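Local coordinates for protein extragenic suppressor (Pyrococcus furiosus, PDB 1XI6) that hydrolyses fructose 1,6-bisphosphate to fructose 6-phosphate and phosphate with magnesium as cofactor, and acts weakly on inositol 1-phosphate, at residues K204-P208 with T209-A213. Numbering follows the deposited sequence.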
loop_
_atom_site.group_PDB
_atom_site.type_symbol
_atom_site.label_atom_id
_atom_site.label_comp_id
_atom_site.label_asym_id
_atom_site.label_seq_id
_atom_site.Cartn_x
_atom_site.Cartn_y
_atom_site.Cartn_z
ATOM N N LYS A 204 -14.898 6.022 -4.068
ATOM C CA LYS A 204 -14.220 6.891 -3.112
ATOM C C LYS A 204 -14.170 6.114 -1.802
ATOM O O LYS A 204 -14.684 6.571 -0.773
ATOM C CB LYS A 204 -14.942 8.245 -2.977
ATOM N N TYR A 205 -13.573 4.920 -1.857
ATOM C CA TYR A 205 -13.554 4.003 -0.709
ATOM C C TYR A 205 -12.202 4.004 0.016
ATOM O O TYR A 205 -12.160 3.886 1.250
ATOM C CB TYR A 205 -13.947 2.573 -1.123
ATOM N N VAL A 206 -11.110 4.154 -0.737
ATOM C CA VAL A 206 -9.752 3.942 -0.191
ATOM C C VAL A 206 -9.261 5.013 0.801
ATOM O O VAL A 206 -9.375 6.223 0.550
ATOM C CB VAL A 206 -8.678 3.694 -1.304
ATOM C CG1 VAL A 206 -8.809 2.257 -1.866
ATOM C CG2 VAL A 206 -8.750 4.750 -2.414
ATOM N N ARG A 207 -8.715 4.538 1.921
ATOM C CA ARG A 207 -8.090 5.388 2.944
ATOM C C ARG A 207 -6.609 5.651 2.670
ATOM O O ARG A 207 -5.954 4.850 2.002
ATOM C CB ARG A 207 -8.204 4.734 4.323
ATOM C CG ARG A 207 -9.569 4.824 4.938
ATOM C CD ARG A 207 -10.314 3.503 4.825
ATOM N NE ARG A 207 -11.641 3.648 5.421
ATOM C CZ ARG A 207 -11.898 3.618 6.733
ATOM N NH1 ARG A 207 -10.917 3.433 7.626
ATOM N NH2 ARG A 207 -13.154 3.768 7.156
ATOM N N PRO A 208 -6.065 6.771 3.191
ATOM C CA PRO A 208 -4.604 6.914 3.067
ATOM C C PRO A 208 -3.827 5.802 3.788
ATOM O O PRO A 208 -2.702 5.509 3.399
ATOM C CB PRO A 208 -4.310 8.293 3.677
ATOM C CG PRO A 208 -5.536 8.667 4.457
ATOM C CD PRO A 208 -6.695 7.930 3.860
ATOM N N THR A 209 -4.416 5.174 4.807
ATOM C CA THR A 209 -3.779 3.988 5.424
ATOM C C THR A 209 -3.601 2.826 4.419
ATOM O O THR A 209 -2.772 1.933 4.643
ATOM C CB THR A 209 -4.484 3.478 6.733
ATOM O OG1 THR A 209 -5.849 3.126 6.470
ATOM C CG2 THR A 209 -4.430 4.526 7.821
ATOM N N ASP A 210 -4.364 2.857 3.320
ATOM C CA ASP A 210 -4.241 1.862 2.253
ATOM C C ASP A 210 -3.216 2.269 1.208
ATOM O O ASP A 210 -2.435 1.442 0.749
ATOM C CB ASP A 210 -5.588 1.600 1.560
ATOM C CG ASP A 210 -6.668 1.111 2.521
ATOM O OD1 ASP A 210 -7.761 1.720 2.543
ATOM O OD2 ASP A 210 -6.424 0.120 3.254
ATOM N N ILE A 211 -3.207 3.539 0.826
ATOM C CA ILE A 211 -2.502 3.907 -0.403
ATOM C C ILE A 211 -1.161 4.619 -0.198
ATOM O O ILE A 211 -0.402 4.786 -1.149
ATOM C CB ILE A 211 -3.420 4.715 -1.340
ATOM C CG1 ILE A 211 -3.775 6.069 -0.716
ATOM C CG2 ILE A 211 -4.684 3.906 -1.667
ATOM C CD1 ILE A 211 -3.988 7.158 -1.740
ATOM N N ALA A 212 -0.870 5.013 1.036
ATOM C CA ALA A 212 0.333 5.771 1.362
ATOM C C ALA A 212 1.634 5.132 0.851
ATOM O O ALA A 212 2.287 5.687 -0.035
ATOM C CB ALA A 212 0.406 6.033 2.860
ATOM N N ALA A 213 1.994 3.972 1.395
ATOM C CA ALA A 213 3.231 3.282 1.016
ATOM C C ALA A 213 3.293 2.969 -0.485
ATOM O O ALA A 213 4.332 3.149 -1.118
ATOM C CB ALA A 213 3.411 2.023 1.843
#
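Thr209 and Asp210 fold back on Arg207, the N-cap residue where short strand 205-206 gives way to helix 208-219; this helix start carries a probable metal ligand of the inositol monophosphatase fold. Thr209 lies in the first turn, its OG1 3.6 Å from Arg207 CB. Asp210, by similarity a ligand of the second magnesium, accepts a hydrogen bond from Arg207 N to OD1 at 3.0 Å. The N-H comes to the anti side of OD1, 18° out of the carboxylate plane, a contact set by CG standing anti to the carbonyl carbon (chi1 -59°). Asp210 N in turn donates to Arg207 O, so that side chain and backbone of one residue grip both polar backbone atoms of the N-cap. The guanidinium of Arg207 is engaged instead by Glu76, probably a ligand of the first magnesium, in a salt bridge through NH1, while Asp210 OD2 lies near OD2 of Asp92; these neighbouring acids are consistent with a site built for cations. With an alanine at Asp210, Arg207 N would probably lose this acceptor, and the probable second magnesium site a carboxylate. Ile211 N closes the first helical turn, bonding at 3.3 Å to the same Arg207 O that accepts from Asp210 N. On the apolar side Ile211 CG2 packs against Val206 CB at 4.0 Å, and the isoleucine continues onto Leu243 and Val245 of strand 243-248, with whose Leu243 Val206 pairs through backbone hydrogen bonds. Ala212 faces Ile90 and Ala112 of the other sheet, and its N makes the next bond along the helix, 3.0 Å to Pro208 O.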